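Local coordinates for ribosomal protein L11 methyltransferase (Lactobacillus delbrueckii subsp. bulgaricus ATCC BAA-365, PDB 3GRZ), which probably methylates lysines of ribosomal protein L11 with S-adenosyl-L-methionine as methyl donor, this chain being the C-terminal part of the enzyme, at residues V130-A135 and I156-D161. Residues are numbered along the deposited sequence; the frame is centred on the assembly and turned at random.
Sequences VANILA and IFSGID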
loop_
_atom_site.group_PDB
_atom_site.type_symbol
_atom_site.label_atom_id
_atom_site.label_comp_id
_atom_site.label_asym_id
_atom_site.label_seq_id
_atom_site.Cartn_x
_atom_site.Cartn_y
_atom_site.Cartn_z
ATOM N N VAL B 130 -13.121 -5.277 6.996
ATOM C CA VAL B 130 -11.985 -4.485 7.466
ATOM C C VAL B 130 -12.179 -4.231 8.954
ATOM O O VAL B 130 -13.298 -3.932 9.391
ATOM C CB VAL B 130 -11.865 -3.113 6.714
ATOM C CG1 VAL B 130 -10.637 -2.361 7.162
ATOM C CG2 VAL B 130 -11.818 -3.310 5.205
ATOM N N ALA B 131 -11.105 -4.362 9.735
ATOM C CA ALA B 131 -11.180 -4.152 11.185
ATOM C C ALA B 131 -9.857 -3.649 11.738
ATOM O O ALA B 131 -8.875 -4.386 11.747
ATOM C CB ALA B 131 -11.593 -5.446 11.892
ATOM N N ASN B 132 -9.833 -2.384 12.162
ATOM C CA ASN B 132 -8.699 -1.818 12.877
ATOM C C ASN B 132 -9.074 -1.722 14.340
ATOM O O ASN B 132 -9.516 -0.680 14.823
ATOM C CB ASN B 132 -8.304 -0.438 12.320
ATOM C CG ASN B 132 -7.076 0.145 12.999
ATOM O OD1 ASN B 132 -6.359 -0.543 13.719
ATOM N ND2 ASN B 132 -6.835 1.420 12.774
ATOM N N ILE B 133 -8.919 -2.839 15.037
ATOM C CA ILE B 133 -9.279 -2.935 16.441
ATOM C C ILE B 133 -8.221 -3.804 17.134
ATOM O O ILE B 133 -7.440 -4.507 16.473
ATOM C CB ILE B 133 -10.728 -3.502 16.646
ATOM C CG1 ILE B 133 -10.901 -4.841 15.933
ATOM C CG2 ILE B 133 -11.808 -2.507 16.152
ATOM C CD1 ILE B 133 -12.353 -5.360 15.851
ATOM N N LEU B 134 -8.188 -3.740 18.456
ATOM C CA LEU B 134 -7.173 -4.435 19.239
ATOM C C LEU B 134 -7.325 -5.946 19.142
ATOM O O LEU B 134 -8.426 -6.452 18.913
ATOM C CB LEU B 134 -7.182 -3.945 20.684
ATOM C CG LEU B 134 -6.967 -2.431 20.846
ATOM C CD1 LEU B 134 -7.107 -2.025 22.293
ATOM C CD2 LEU B 134 -5.633 -1.942 20.266
ATOM N N ALA B 135 -6.200 -6.640 19.295
ATOM C CA ALA B 135 -6.075 -8.053 18.960
ATOM C C ALA B 135 -6.994 -8.992 19.736
ATOM O O ALA B 135 -7.456 -9.980 19.181
ATOM C CB ALA B 135 -4.633 -8.493 19.090
ATOM N N ILE B 156 -9.102 -7.458 5.933
ATOM C CA ILE B 156 -7.976 -6.624 6.345
ATOM C C ILE B 156 -8.056 -6.330 7.840
ATOM O O ILE B 156 -9.043 -5.753 8.305
ATOM C CB ILE B 156 -7.948 -5.293 5.579
ATOM C CG1 ILE B 156 -7.898 -5.565 4.074
ATOM C CG2 ILE B 156 -6.762 -4.424 6.045
ATOM C CD1 ILE B 156 -8.407 -4.426 3.274
ATOM N N PHE B 157 -7.030 -6.754 8.579
ATOM C CA PHE B 157 -6.897 -6.449 9.999
ATOM C C PHE B 157 -5.791 -5.454 10.205
ATOM O O PHE B 157 -4.753 -5.525 9.550
ATOM C CB PHE B 157 -6.520 -7.683 10.830
ATOM C CG PHE B 157 -7.653 -8.658 11.061
ATOM C CD1 PHE B 157 -8.973 -8.335 10.724
ATOM C CD2 PHE B 157 -7.391 -9.888 11.666
ATOM C CE1 PHE B 157 -10.012 -9.234 10.960
ATOM C CE2 PHE B 157 -8.429 -10.806 11.909
ATOM C CZ PHE B 157 -9.731 -10.485 11.545
ATOM N N SER B 158 -6.001 -4.543 11.141
ATOM C CA SER B 158 -4.933 -3.691 11.628
ATOM C C SER B 158 -5.156 -3.501 13.126
ATOM O O SER B 158 -6.168 -3.984 13.669
ATOM C CB SER B 158 -4.925 -2.359 10.894
ATOM O OG SER B 158 -3.714 -1.683 11.166
ATOM N N GLY B 159 -4.213 -2.840 13.790
ATOM C CA GLY B 159 -4.291 -2.608 15.233
ATOM C C GLY B 159 -3.698 -3.746 16.052
ATOM O O GLY B 159 -3.914 -3.814 17.259
ATOM N N ILE B 160 -2.952 -4.635 15.394
ATOM C CA ILE B 160 -2.325 -5.786 16.064
ATOM C C ILE B 160 -0.953 -5.410 16.590
ATOM O O ILE B 160 -0.064 -5.079 15.808
ATOM C CB ILE B 160 -2.175 -6.996 15.103
ATOM C CG1 ILE B 160 -3.539 -7.447 14.598
ATOM C CG2 ILE B 160 -1.464 -8.177 15.792
ATOM C CD1 ILE B 160 -3.499 -8.181 13.252
ATOM N N ASP B 161 -0.767 -5.451 17.912
ATOM C CA ASP B 161 0.590 -5.343 18.477
ATOM C C ASP B 161 1.411 -6.585 18.098
ATOM O O ASP B 161 0.870 -7.680 18.088
ATOM C CB ASP B 161 0.532 -5.195 20.000
ATOM C CG ASP B 161 1.898 -4.979 20.602
ATOM O OD1 ASP B 161 2.435 -3.865 20.455
ATOM O OD2 ASP B 161 2.447 -5.933 21.190
HETATM O O HOH W 1 -3.478 -5.299 19.548
#
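Both backbone polar atoms of A131 turn to one neighbouring strand: its N donates to I156 O at 2.9 Å, and its O accepts from S158 N at 2.9 Å. Because these two partners flank F157, the pairing of strands 126-132 and 153-161 is parallel, and a weak bond from I133 N to S158 O ends it. One face of the sheet carries V130 and I156 side by side, CG2 of V130 lying 4.1 Å from CD1 of I156, and I156 packs on I54 of helix 44-57. On the other, CB of A131 meets CD1 of the F157 ring obliquely, beneath helix 135-145. With CG anti to its backbone N (chi1 -177°), N132 leans toward the neighbouring strand, where OD1 lies 3.7 Å from CB of S158, while ND2 bonds to T46 OG1 and S158 OG to T46 O. An alanine in place of N132 would probably leave T46 OG1 without this amide partner and open a gap beside S158. Past N132 the regular strand pairing stops, and a water bridges the two segments, donating to G159 O at 2.8 Å and accepting from A135 N, in the first turn of helix 135-145, and D161 N. N132, a predicted S-adenosyl-L-methionine ligand near T47, sits at the C-terminal end of a central parallel strand, the usual cofactor edge of a Rossmann-like methyltransferase fold.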